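Local coordinates for hemolysin-related protein (Vibrio cholerae serotype O1, PDB 6MLT) that probably promotes biofilm adhesion as a secreted, calcium-binding matrix protein that joins a beta-propeller to a beta-prism lectin domain, at residues D53-I58 / A527-N532; S536-A541 / V554-S559; P35-L40 / Y523-D528; W17-S22 / R74-V79. One frame throughout, in Å; residues are numbered along the deposited sequence.

Contact 1 (D53-I58 / A527-N532); sequences DVADII and ADLEGN. With CA (calcium ion), chain C; CA (calcium ion), chain B.
Val54 and Ala55 lean on Leu529 at a seam between two beta-propeller blades, where a loop of one blade meets a calcium-bound turn of the next. A single backbone bond spans the seam: Ala55 N gives its hydrogen to Leu529 O at 3.0 Å, nearly straight at 166° yet rising well above the carbonyl plane. Val54 CA also lies 3.4 Å from Leu529 O, so two successive residues approach this oxygen, one by a hydrogen bond and one by a weaker CA-H...O contact.

Apolar packing spreads from Leu529. Its CB meets Val54 CG1, CD2 approaches Ala55 CB at 4.0 Å, and CD1 reaches Ile57 CD1, the two side chains crossing at about a right angle. Glu530 lies beside Val54, pointing the same way, with its carboxylate salt-bridged through OE2 to Lys16.

Metal ligation ties down the start of the 53-58 side. Asp53 grasps one calcium with both carboxylate oxygens, completing an EF-hand-like loop with Asp42, Asn44, Asp46 and Lys48, and Asp50 is a further polar partner of this side chain. The second calcium holds Val54 O at 2.2 Å and both oxygens of Asp56, together with two waters, Asn41 and Asp43. Across the seam the 527-532 loop is braced from within by an Asx motif: Gly531 N donates to Asp528 OD1 at 2.9 Å, coming from above the carboxylate plane.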
loop_
_atom_site.group_PDB
_atom_site.type_symbol
_atom_site.label_atom_id
_atom_site.label_comp_id
_atom_site.label_asym_id
_atom_site.label_seq_id
_atom_site.Cartn_x
_atom_site.Cartn_y
_atom_site.Cartn_z
ATOM N N ASP A 53 0.926 -20.532 14.576
ATOM C CA ASP A 53 1.202 -21.662 13.709
ATOM C C ASP A 53 2.028 -21.201 12.508
ATOM O O ASP A 53 2.378 -20.023 12.372
ATOM C CB ASP A 53 -0.110 -22.319 13.288
ATOM C CG ASP A 53 -0.892 -22.839 14.470
ATOM O OD1 ASP A 53 -0.372 -23.728 15.171
ATOM O OD2 ASP A 53 -2.004 -22.330 14.716
ATOM N N VAL A 54 2.345 -22.137 11.620
ATOM C CA VAL A 54 3.176 -21.864 10.450
ATOM C C VAL A 54 2.262 -21.660 9.250
ATOM O O VAL A 54 1.508 -22.564 8.876
ATOM C CB VAL A 54 4.180 -23.001 10.200
ATOM C CG1 VAL A 54 5.048 -22.699 8.977
ATOM C CG2 VAL A 54 5.057 -23.210 11.418
ATOM N N ALA A 55 2.330 -20.477 8.639
ATOM C CA ALA A 55 1.466 -20.168 7.507
ATOM C C ALA A 55 1.742 -21.108 6.340
ATOM O O ALA A 55 2.865 -21.577 6.136
ATOM C CB ALA A 55 1.659 -18.719 7.067
ATOM N N ASP A 56 0.700 -21.362 5.559
ATOM C CA ASP A 56 0.704 -22.368 4.512
ATOM C C ASP A 56 0.483 -21.723 3.153
ATOM O O ASP A 56 0.189 -20.530 3.047
ATOM C CB ASP A 56 -0.367 -23.405 4.816
ATOM C CG ASP A 56 -0.184 -23.986 6.191
ATOM O OD1 ASP A 56 0.901 -24.558 6.424
ATOM O OD2 ASP A 56 -1.085 -23.825 7.045
ATOM N N ILE A 57 0.645 -22.527 2.106
ATOM C CA ILE A 57 0.596 -22.049 0.729
ATOM C C ILE A 57 -0.590 -22.700 0.025
ATOM O O ILE A 57 -0.802 -23.913 0.143
ATOM C CB ILE A 57 1.915 -22.342 -0.013
ATOM C CG1 ILE A 57 3.030 -21.398 0.467
ATOM C CG2 ILE A 57 1.741 -22.175 -1.522
ATOM C CD1 ILE A 57 3.637 -21.732 1.788
ATOM N N ILE A 58 -1.356 -21.895 -0.706
ATOM C CA ILE A 58 -2.444 -22.375 -1.552
ATOM C C ILE A 58 -2.089 -22.088 -3.004
ATOM O O ILE A 58 -1.760 -20.948 -3.356
ATOM C CB ILE A 58 -3.783 -21.714 -1.190
ATOM C CG1 ILE A 58 -4.213 -22.119 0.218
ATOM C CG2 ILE A 58 -4.866 -22.116 -2.211
ATOM C CD1 ILE A 58 -5.322 -21.250 0.784
ATOM N N ALA A 527 7.014 -14.262 2.413
ATOM C CA ALA A 527 6.201 -14.255 3.618
ATOM C C ALA A 527 6.958 -14.937 4.744
ATOM O O ALA A 527 7.696 -15.904 4.519
ATOM C CB ALA A 527 4.857 -14.951 3.398
ATOM N N ASP A 528 6.760 -14.421 5.957
ATOM C CA ASP A 528 7.347 -14.981 7.173
ATOM C C ASP A 528 6.381 -16.037 7.691
ATOM O O ASP A 528 5.443 -15.743 8.435
ATOM C CB ASP A 528 7.603 -13.891 8.205
ATOM C CG ASP A 528 8.268 -14.419 9.467
ATOM O OD1 ASP A 528 8.477 -15.650 9.564
ATOM O OD2 ASP A 528 8.584 -13.602 10.361
ATOM N N LEU A 529 6.620 -17.286 7.291
ATOM C CA LEU A 529 5.670 -18.350 7.592
ATOM C C LEU A 529 5.646 -18.670 9.082
ATOM O O LEU A 529 4.568 -18.827 9.668
ATOM C CB LEU A 529 6.011 -19.599 6.776
ATOM C CG LEU A 529 6.135 -19.394 5.258
ATOM C CD1 LEU A 529 6.498 -20.703 4.568
ATOM C CD2 LEU A 529 4.861 -18.818 4.666
ATOM N N GLU A 530 6.818 -18.772 9.713
ATOM C CA GLU A 530 6.880 -19.169 11.118
ATOM C C GLU A 530 6.662 -18.009 12.077
ATOM O O GLU A 530 6.318 -18.243 13.242
ATOM C CB GLU A 530 8.227 -19.820 11.433
ATOM C CG GLU A 530 8.480 -21.136 10.707
ATOM C CD GLU A 530 8.899 -20.945 9.255
ATOM O OE1 GLU A 530 9.218 -19.801 8.863
ATOM O OE2 GLU A 530 8.908 -21.945 8.505
ATOM N N GLY A 531 6.863 -16.774 11.631
ATOM C CA GLY A 531 6.697 -15.642 12.515
ATOM C C GLY A 531 7.894 -15.337 13.384
ATOM O O GLY A 531 7.760 -14.592 14.361
ATOM N N ASN A 532 9.067 -15.880 13.057
ATOM C CA ASN A 532 10.283 -15.632 13.820
ATOM C C ASN A 532 11.245 -14.699 13.090
ATOM O O ASN A 532 12.453 -14.733 13.343
ATOM C CB ASN A 532 10.963 -16.955 14.159
ATOM C CG ASN A 532 10.220 -17.720 15.235
ATOM O OD1 ASN A 532 9.840 -17.155 16.263
ATOM N ND2 ASN A 532 9.994 -19.006 15.002
HETATM CA CA CA C . 0.480 -24.555 8.831
HETATM CA CA CA B . -2.138 -23.739 16.884
HETATM O O HOH W 1 -1.792 -21.751 17.855
HETATM O O HOH W 2 2.194 -26.133 8.551
HETATM O O HOH W 3 -1.267 -23.222 10.081
#

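Contact 2 (S536-A541 / V554-S559); sequences SLIMVA and VFVYES
Leu537 faces Tyr557, and Met539 faces Phe555, as hydrogen-bonded pairs of an antiparallel beta-hairpin inside one four-stranded propeller blade. Each pair is closed by two backbone bonds: Leu537 N to Tyr557 O and Tyr557 N to Leu537 O, both 2.8 Å, then Met539 N to Phe555 O at 3.0 Å and Phe555 N to Met539 O at 2.9 Å. The short strand axes run at 157° to one another.

Of the non-hydrogen-bonded pairs, Ile538 with Val556 sits between these two and Val540 with Val554 beyond the second, both on the other face of the sheet. There Ile538 lies side by side with both Val554 and Val556, its CG1 resting 3.9 Å from Val556 CG2, and Ser536 CB extends the row by touching Val556 CG1.

On the face of Leu537 and Met539, Met539 CG stands between its own backbone N and carbonyl carbon (chi1 65°), and a bend at chi3 turns CE to the Tyr557 ring. This is a Met-aromatic contact with an oblique approach.

Farther out, strand 13-19 flanks 553-559, while 525-527 bonds to the edge of 536-541 away from 553-559. Ile513 of another strand packs on Leu537, Met539 and Tyr557, and Ser536 OG is hydrogen-bonded to Lys16 NZ. The Met539 and Tyr557 side chains cross at about a right angle, with Met539 CE 3.8 Å from Tyr557 CD1.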
loop_
_atom_site.group_PDB
_atom_site.type_symbol
_atom_site.label_atom_id
_atom_site.label_comp_id
_atom_site.label_asym_id
_atom_site.label_seq_id
_atom_site.Cartn_x
_atom_site.Cartn_y
_atom_site.Cartn_z
ATOM N N SER A 536 10.369 -16.565 4.047
ATOM C CA SER A 536 10.509 -17.541 2.976
ATOM C C SER A 536 10.140 -16.885 1.651
ATOM O O SER A 536 9.260 -16.018 1.592
ATOM C CB SER A 536 9.605 -18.754 3.198
ATOM O OG SER A 536 9.834 -19.360 4.455
ATOM N N LEU A 537 10.823 -17.306 0.590
ATOM C CA LEU A 537 10.572 -16.849 -0.773
ATOM C C LEU A 537 9.877 -17.970 -1.541
ATOM O O LEU A 537 10.467 -19.037 -1.755
ATOM C CB LEU A 537 11.878 -16.467 -1.462
ATOM C CG LEU A 537 11.841 -16.298 -2.985
ATOM C CD1 LEU A 537 10.868 -15.203 -3.391
ATOM C CD2 LEU A 537 13.235 -16.006 -3.522
ATOM N N ILE A 538 8.641 -17.717 -1.970
ATOM C CA ILE A 538 7.765 -18.731 -2.560
ATOM C C ILE A 538 7.548 -18.401 -4.030
ATOM O O ILE A 538 7.163 -17.274 -4.363
ATOM C CB ILE A 538 6.413 -18.789 -1.827
ATOM C CG1 ILE A 538 6.618 -19.056 -0.332
ATOM C CG2 ILE A 538 5.505 -19.868 -2.448
ATOM C CD1 ILE A 538 5.741 -18.220 0.565
ATOM N N MET A 539 7.740 -19.391 -4.907
ATOM C CA MET A 539 7.505 -19.190 -6.328
ATOM C C MET A 539 6.923 -20.453 -6.949
ATOM O O MET A 539 7.141 -21.568 -6.465
ATOM C CB MET A 539 8.792 -18.784 -7.064
ATOM C CG MET A 539 9.878 -19.831 -7.076
ATOM S SD MET A 539 11.455 -19.170 -7.666
ATOM C CE MET A 539 11.915 -18.132 -6.279
ATOM N N VAL A 540 6.178 -20.264 -8.031
ATOM C CA VAL A 540 5.523 -21.363 -8.729
ATOM C C VAL A 540 6.222 -21.587 -10.062
ATOM O O VAL A 540 6.843 -20.678 -10.621
ATOM C CB VAL A 540 4.017 -21.082 -8.914
ATOM C CG1 VAL A 540 3.374 -20.797 -7.565
ATOM C CG2 VAL A 540 3.797 -19.912 -9.874
ATOM N N ALA A 541 6.128 -22.816 -10.565
ATOM C CA ALA A 541 6.867 -23.203 -11.754
ATOM C C ALA A 541 6.058 -24.187 -12.582
ATOM O O ALA A 541 5.209 -24.924 -12.064
ATOM C CB ALA A 541 8.221 -23.826 -11.397
ATOM N N VAL A 554 5.934 -26.001 -6.788
ATOM C CA VAL A 554 6.108 -24.886 -5.856
ATOM C C VAL A 554 7.476 -25.035 -5.210
ATOM O O VAL A 554 7.810 -26.111 -4.699
ATOM C CB VAL A 554 5.001 -24.854 -4.784
ATOM C CG1 VAL A 554 5.209 -23.676 -3.829
ATOM C CG2 VAL A 554 3.627 -24.774 -5.434
ATOM N N PHE A 555 8.245 -23.954 -5.213
ATOM C CA PHE A 555 9.608 -23.961 -4.706
ATOM C C PHE A 555 9.754 -22.827 -3.706
ATOM O O PHE A 555 9.408 -21.680 -4.005
ATOM C CB PHE A 555 10.613 -23.847 -5.860
ATOM C CG PHE A 555 10.618 -25.063 -6.739
ATOM C CD1 PHE A 555 9.580 -25.294 -7.623
ATOM C CD2 PHE A 555 11.621 -26.007 -6.634
ATOM C CE1 PHE A 555 9.557 -26.437 -8.404
ATOM C CE2 PHE A 555 11.599 -27.148 -7.411
ATOM C CZ PHE A 555 10.567 -27.359 -8.295
ATOM N N VAL A 556 10.233 -23.165 -2.514
ATOM C CA VAL A 556 10.332 -22.230 -1.404
ATOM C C VAL A 556 11.789 -22.156 -0.981
ATOM O O VAL A 556 12.420 -23.187 -0.731
ATOM C CB VAL A 556 9.433 -22.654 -0.228
ATOM C CG1 VAL A 556 9.573 -21.688 0.946
ATOM C CG2 VAL A 556 7.979 -22.723 -0.690
ATOM N N TYR A 557 12.309 -20.935 -0.888
ATOM C CA TYR A 557 13.702 -20.680 -0.577
ATOM C C TYR A 557 13.805 -19.866 0.702
ATOM O O TYR A 557 12.846 -19.225 1.135
ATOM C CB TYR A 557 14.386 -19.933 -1.727
ATOM C CG TYR A 557 14.406 -20.733 -3.011
ATOM C CD1 TYR A 557 13.317 -20.730 -3.879
ATOM C CD2 TYR A 557 15.501 -21.519 -3.338
ATOM C CE1 TYR A 557 13.337 -21.473 -5.049
ATOM C CE2 TYR A 557 15.527 -22.260 -4.493
ATOM C CZ TYR A 557 14.448 -22.234 -5.347
ATOM O OH TYR A 557 14.488 -22.991 -6.499
ATOM N N GLU A 558 14.997 -19.886 1.284
ATOM C CA GLU A 558 15.310 -19.102 2.466
ATOM C C GLU A 558 16.720 -18.552 2.321
ATOM O O GLU A 558 17.497 -18.987 1.467
ATOM C CB GLU A 558 15.176 -19.945 3.738
ATOM C CG GLU A 558 16.056 -21.182 3.751
ATOM C CD GLU A 558 15.912 -21.975 5.032
ATOM O OE1 GLU A 558 16.063 -21.377 6.116
ATOM O OE2 GLU A 558 15.640 -23.190 4.955
ATOM N N SER A 559 17.048 -17.583 3.170
ATOM C CA SER A 559 18.391 -17.022 3.175
ATOM C C SER A 559 19.413 -18.108 3.480
ATOM O O SER A 559 19.254 -18.880 4.426
ATOM C CB SER A 559 18.495 -15.903 4.211
ATOM O OG SER A 559 19.822 -15.410 4.255
#

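Contact 3 (P35-L40 / Y523-D528); sequences PIVVQL and YPVVAD
An interface between two neighbouring blades is formed where Pro35 and Val37 pack against Val525 and Ala527. It is wholly apolar between the side chains, and the backbones stay well apart, Val37 CA lying 7.4 Å from Ala527 CA. Pro35 and Val525 pass alongside one another, pointing opposite ways: Pro35 CG meets Val525 CG2 at 3.9 Å, and the same methyl sits 3.8 Å from Pro35 O. That carbonyl is buried here without a polar partner in the model. The next ring carbon, Pro35 CD, comes within 3.5 Å of Tyr523 O.

Val37 divides its two methyls between two neighbours. With CG1 anti to the backbone N (chi1 178°), that branch touches Ala527 CB at 3.9 Å, while CG2 meets Val525 CG1 at 4.2 Å.

In propeller terms, strand 525-527 is an edge strand of the blade that also contains 13-19, 553-559 and 536-541, whereas strand 36-38 pairs with 56-63 in the next sheet. The facing surfaces of the two sheets meet through these methyls and the proline ring. Ile538 adds to the layer by touching both Pro35 and Val37, and Leu529 and Ala55 pack on Val37 from the loops. Beside the proline, the Tyr523 ring meets that of Tyr576, and its OH bonds with Tyr576 O and Trp573 NE1.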
loop_
_atom_site.group_PDB
_atom_site.type_symbol
_atom_site.label_atom_id
_atom_site.label_comp_id
_atom_site.label_asym_id
_atom_site.label_seq_id
_atom_site.Cartn_x
_atom_site.Cartn_y
_atom_site.Cartn_z
ATOM N N PRO A 35 1.061 -17.614 -5.719
ATOM C CA PRO A 35 0.692 -18.346 -4.504
ATOM C C PRO A 35 0.040 -17.430 -3.478
ATOM O O PRO A 35 0.261 -16.221 -3.454
ATOM C CB PRO A 35 2.034 -18.875 -3.993
ATOM C CG PRO A 35 3.017 -17.831 -4.444
ATOM C CD PRO A 35 2.494 -17.277 -5.744
ATOM N N ILE A 36 -0.762 -18.051 -2.618
ATOM C CA ILE A 36 -1.463 -17.398 -1.518
ATOM C C ILE A 36 -0.950 -17.997 -0.220
ATOM O O ILE A 36 -0.666 -19.197 -0.165
ATOM C CB ILE A 36 -2.990 -17.607 -1.649
ATOM C CG1 ILE A 36 -3.527 -16.923 -2.913
ATOM C CG2 ILE A 36 -3.724 -17.156 -0.410
ATOM C CD1 ILE A 36 -3.217 -15.480 -3.013
ATOM N N VAL A 37 -0.858 -17.177 0.829
ATOM C CA VAL A 37 -0.246 -17.584 2.093
ATOM C C VAL A 37 -1.198 -17.258 3.236
ATOM O O VAL A 37 -1.480 -16.083 3.498
ATOM C CB VAL A 37 1.112 -16.901 2.324
ATOM C CG1 VAL A 37 1.698 -17.303 3.683
ATOM C CG2 VAL A 37 2.079 -17.256 1.207
ATOM N N VAL A 38 -1.663 -18.297 3.931
ATOM C CA VAL A 38 -2.578 -18.169 5.061
ATOM C C VAL A 38 -2.397 -19.385 5.968
ATOM O O VAL A 38 -1.881 -20.425 5.548
ATOM C CB VAL A 38 -4.054 -18.073 4.610
ATOM C CG1 VAL A 38 -4.349 -16.716 3.971
ATOM C CG2 VAL A 38 -4.394 -19.216 3.645
ATOM N N GLN A 39 -2.857 -19.259 7.217
ATOM C CA GLN A 39 -2.798 -20.357 8.183
ATOM C C GLN A 39 -3.937 -21.351 7.949
ATOM O O GLN A 39 -5.107 -20.962 7.902
ATOM C CB GLN A 39 -2.897 -19.817 9.611
ATOM C CG GLN A 39 -1.855 -18.787 10.004
ATOM C CD GLN A 39 -0.539 -19.403 10.442
ATOM O OE1 GLN A 39 -0.403 -20.623 10.543
ATOM N NE2 GLN A 39 0.441 -18.552 10.712
ATOM N N LEU A 40 -3.607 -22.644 7.853
ATOM C CA LEU A 40 -4.622 -23.654 7.571
ATOM C C LEU A 40 -4.641 -24.848 8.515
ATOM O O LEU A 40 -5.582 -25.646 8.432
ATOM C CB LEU A 40 -4.462 -24.180 6.138
ATOM C CG LEU A 40 -4.685 -23.154 5.022
ATOM C CD1 LEU A 40 -4.339 -23.766 3.669
ATOM C CD2 LEU A 40 -6.113 -22.632 5.020
ATOM N N TYR A 523 3.489 -13.964 -9.710
ATOM C CA TYR A 523 4.700 -13.349 -9.189
ATOM C C TYR A 523 5.185 -14.154 -7.992
ATOM O O TYR A 523 4.417 -14.917 -7.395
ATOM C CB TYR A 523 4.476 -11.877 -8.798
ATOM C CG TYR A 523 3.270 -11.619 -7.914
ATOM C CD1 TYR A 523 3.273 -11.987 -6.578
ATOM C CD2 TYR A 523 2.135 -10.996 -8.414
ATOM C CE1 TYR A 523 2.166 -11.761 -5.760
ATOM C CE2 TYR A 523 1.019 -10.753 -7.596
ATOM C CZ TYR A 523 1.054 -11.143 -6.271
ATOM O OH TYR A 523 -0.023 -10.910 -5.444
ATOM N N PRO A 524 6.456 -14.018 -7.623
ATOM C CA PRO A 524 6.931 -14.646 -6.386
ATOM C C PRO A 524 6.442 -13.868 -5.175
ATOM O O PRO A 524 6.141 -12.673 -5.251
ATOM C CB PRO A 524 8.461 -14.579 -6.504
ATOM C CG PRO A 524 8.748 -14.065 -7.894
ATOM C CD PRO A 524 7.534 -13.310 -8.321
ATOM N N VAL A 525 6.374 -14.564 -4.044
ATOM C CA VAL A 525 5.865 -14.002 -2.793
ATOM C C VAL A 525 6.883 -14.240 -1.687
ATOM O O VAL A 525 7.404 -15.352 -1.545
ATOM C CB VAL A 525 4.508 -14.626 -2.413
ATOM C CG1 VAL A 525 4.140 -14.329 -0.949
ATOM C CG2 VAL A 525 3.421 -14.124 -3.365
ATOM N N VAL A 526 7.142 -13.209 -0.888
ATOM C CA VAL A 526 7.898 -13.354 0.351
ATOM C C VAL A 526 6.916 -13.293 1.509
ATOM O O VAL A 526 6.080 -12.380 1.584
ATOM C CB VAL A 526 8.980 -12.273 0.486
ATOM C CG1 VAL A 526 9.648 -12.346 1.860
ATOM C CG2 VAL A 526 10.021 -12.432 -0.619
ATOM N N ALA A 527 7.014 -14.262 2.413
ATOM C CA ALA A 527 6.201 -14.255 3.618
ATOM C C ALA A 527 6.958 -14.937 4.744
ATOM O O ALA A 527 7.696 -15.904 4.519
ATOM C CB ALA A 527 4.857 -14.951 3.398
ATOM N N ASP A 528 6.760 -14.421 5.957
ATOM C CA ASP A 528 7.347 -14.981 7.173
ATOM C C ASP A 528 6.381 -16.037 7.691
ATOM O O ASP A 528 5.443 -15.743 8.435
ATOM C CB ASP A 528 7.603 -13.891 8.205
ATOM C CG ASP A 528 8.268 -14.419 9.467
ATOM O OD1 ASP A 528 8.477 -15.650 9.564
ATOM O OD2 ASP A 528 8.584 -13.602 10.361
#

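Contact 4 (W17-S22 / R74-V79); sequences WSWSTS and RALSGV
Two tryptophans of the N-terminal strand, Trp17 and Trp19, bridge one propeller blade and the next by reaching onto Arg74, Leu76 and the turn at Gly78. Trp17 supplies the polar link: its NE1 donates to Gly78 O at 3.0 Å, with the acceptor at the ring edge near the indole plane, though the N-H arrives 69° above the carbonyl plane. Farther round the same indole, CZ2 approaches Ser77 O at 3.4 Å and CH2 touches Leu76 CB. Gly78 N in turn bonds to Asp56, a calcium ligand, and Ser77 OG accepts from Val79 N at 3.2 Å in an ST turn, a second shell that would help to hold the turn carrying that carbonyl.

The strands themselves, 17-19 and 74-76, belong to different sheets and run nearly antiparallel, 10.2 Å apart at their axes, a spacing bridged by side chains. Strand 13-19, from the start of the chain, is the outermost strand of a blade whose other three strands come from the C-terminal region, the closure by which many beta-propellers seal their ring.

Trp19, with CG anti to its backbone N (chi1 178°), offers one ring face to Leu76: Leu76 CD2 makes a CH-pi contact 3.9 Å from the centroid of the Trp19 five-membered ring. The six-membered ring instead meets Arg74, where Trp19 CZ2 lies over one guanidinium face, the planes 42° apart, and 3.5 Å from Arg74 CD. That guanidinium is pinned by a salt bridge to Glu83 and by Thr61 at NE, while Glu83 also accepts from Trp19 NE1 and bonds with Ser22 OG.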
loop_
_atom_site.group_PDB
_atom_site.type_symbol
_atom_site.label_atom_id
_atom_site.label_comp_id
_atom_site.label_asym_id
_atom_site.label_seq_id
_atom_site.Cartn_x
_atom_site.Cartn_y
_atom_site.Cartn_z
ATOM N N TRP A 17 11.972 -25.984 0.844
ATOM C CA TRP A 17 11.320 -27.206 0.391
ATOM C C TRP A 17 10.752 -26.963 -0.998
ATOM O O TRP A 17 10.679 -25.828 -1.472
ATOM C CB TRP A 17 10.218 -27.681 1.355
ATOM C CG TRP A 17 9.095 -26.700 1.701
ATOM C CD1 TRP A 17 8.946 -26.028 2.879
ATOM C CD2 TRP A 17 7.958 -26.337 0.892
ATOM N NE1 TRP A 17 7.806 -25.265 2.853
ATOM C CE2 TRP A 17 7.181 -25.431 1.646
ATOM C CE3 TRP A 17 7.530 -26.682 -0.393
ATOM C CZ2 TRP A 17 5.993 -24.873 1.160
ATOM C CZ3 TRP A 17 6.355 -26.122 -0.880
ATOM C CH2 TRP A 17 5.602 -25.226 -0.105
ATOM N N SER A 18 10.351 -28.055 -1.651
ATOM C CA SER A 18 9.675 -27.975 -2.936
ATOM C C SER A 18 8.570 -29.016 -2.979
ATOM O O SER A 18 8.624 -30.035 -2.281
ATOM C CB SER A 18 10.646 -28.181 -4.113
ATOM O OG SER A 18 11.145 -29.501 -4.144
ATOM N N TRP A 19 7.557 -28.729 -3.787
ATOM C CA TRP A 19 6.471 -29.653 -4.075
ATOM C C TRP A 19 6.389 -29.810 -5.584
ATOM O O TRP A 19 6.366 -28.813 -6.312
ATOM C CB TRP A 19 5.138 -29.136 -3.512
ATOM C CG TRP A 19 3.967 -30.013 -3.817
ATOM C CD1 TRP A 19 3.409 -30.954 -3.000
ATOM C CD2 TRP A 19 3.210 -30.043 -5.035
ATOM N NE1 TRP A 19 2.359 -31.568 -3.633
ATOM C CE2 TRP A 19 2.214 -31.024 -4.882
ATOM C CE3 TRP A 19 3.278 -29.332 -6.237
ATOM C CZ2 TRP A 19 1.296 -31.318 -5.886
ATOM C CZ3 TRP A 19 2.371 -29.629 -7.236
ATOM C CH2 TRP A 19 1.391 -30.613 -7.054
ATOM N N SER A 20 6.348 -31.054 -6.053
ATOM C CA SER A 20 6.286 -31.303 -7.489
ATOM C C SER A 20 5.402 -32.475 -7.864
ATOM O O SER A 20 5.192 -32.701 -9.060
ATOM C CB SER A 20 7.693 -31.548 -8.047
ATOM O OG SER A 20 8.496 -30.387 -7.904
ATOM N N THR A 21 4.866 -33.216 -6.902
ATOM C CA THR A 21 4.101 -34.410 -7.221
ATOM C C THR A 21 3.181 -34.743 -6.058
ATOM O O THR A 21 3.359 -34.258 -4.940
ATOM C CB THR A 21 5.019 -35.596 -7.524
ATOM O OG1 THR A 21 4.218 -36.750 -7.801
ATOM C CG2 THR A 21 5.936 -35.881 -6.340
ATOM N N SER A 22 2.207 -35.604 -6.342
ATOM C CA SER A 22 1.193 -35.971 -5.368
ATOM C C SER A 22 0.634 -37.333 -5.744
ATOM O O SER A 22 0.645 -37.716 -6.915
ATOM C CB SER A 22 0.068 -34.930 -5.326
ATOM O OG SER A 22 -0.990 -35.333 -4.471
ATOM N N ARG A 74 -4.798 -26.885 -4.040
ATOM C CA ARG A 74 -3.991 -27.675 -3.125
ATOM C C ARG A 74 -3.434 -26.780 -2.030
ATOM O O ARG A 74 -2.998 -25.658 -2.299
ATOM C CB ARG A 74 -2.827 -28.362 -3.845
ATOM C CG ARG A 74 -3.220 -29.295 -4.977
ATOM C CD ARG A 74 -1.993 -30.087 -5.433
ATOM N NE ARG A 74 -2.196 -30.848 -6.668
ATOM C CZ ARG A 74 -2.405 -32.160 -6.737
ATOM N NH1 ARG A 74 -2.480 -32.901 -5.639
ATOM N NH2 ARG A 74 -2.550 -32.742 -7.920
ATOM N N ALA A 75 -3.438 -27.289 -0.803
ATOM C CA ALA A 75 -2.858 -26.601 0.342
ATOM C C ALA A 75 -1.571 -27.304 0.752
ATOM O O ALA A 75 -1.576 -28.513 1.014
ATOM C CB ALA A 75 -3.836 -26.566 1.517
ATOM N N LEU A 76 -0.482 -26.542 0.828
ATOM C CA LEU A 76 0.848 -27.067 1.127
ATOM C C LEU A 76 1.345 -26.526 2.461
ATOM O O LEU A 76 1.297 -25.315 2.703
ATOM C CB LEU A 76 1.837 -26.691 0.026
ATOM C CG LEU A 76 1.390 -27.023 -1.396
ATOM C CD1 LEU A 76 2.451 -26.603 -2.409
ATOM C CD2 LEU A 76 1.073 -28.507 -1.513
ATOM N N SER A 77 1.855 -27.419 3.307
ATOM C CA SER A 77 2.328 -27.016 4.625
ATOM C C SER A 77 3.514 -26.069 4.511
ATOM O O SER A 77 4.475 -26.342 3.786
ATOM C CB SER A 77 2.732 -28.247 5.434
ATOM O OG SER A 77 3.285 -27.855 6.678
ATOM N N GLY A 78 3.463 -24.960 5.252
ATOM C CA GLY A 78 4.600 -24.057 5.287
ATOM C C GLY A 78 5.860 -24.692 5.838
ATOM O O GLY A 78 6.964 -24.225 5.537
ATOM N N VAL A 79 5.717 -25.746 6.639
ATOM C CA VAL A 79 6.869 -26.395 7.261
ATOM C C VAL A 79 7.700 -27.133 6.219
ATOM O O VAL A 79 8.920 -26.940 6.120
ATOM C CB VAL A 79 6.398 -27.354 8.373
ATOM C CG1 VAL A 79 7.573 -28.150 8.953
ATOM C CG2 VAL A 79 5.685 -26.590 9.472
#

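In the fold
From the N terminus, the chain passes through 17-22, 35-40 and 53-58 before 74-79 returns to the first of these and closes contact 4, a local loop. Contacts 3 and 1 open within it but close only near the C terminus, at 523-528 and 527-532, so both cross contact 4; they share Ala527 and Asp528. Contact 2 follows in series, its hairpin forming the middle of the blade that strand 13-19 completes. Contacts 1, 3 and 4 all tie that blade to the sheet of 36-38, 56-63 and 71-76; contacts 1 and 3 thereby join the N-terminal and C-terminal parts of the chain, contact 1 at the calcium-bound turn.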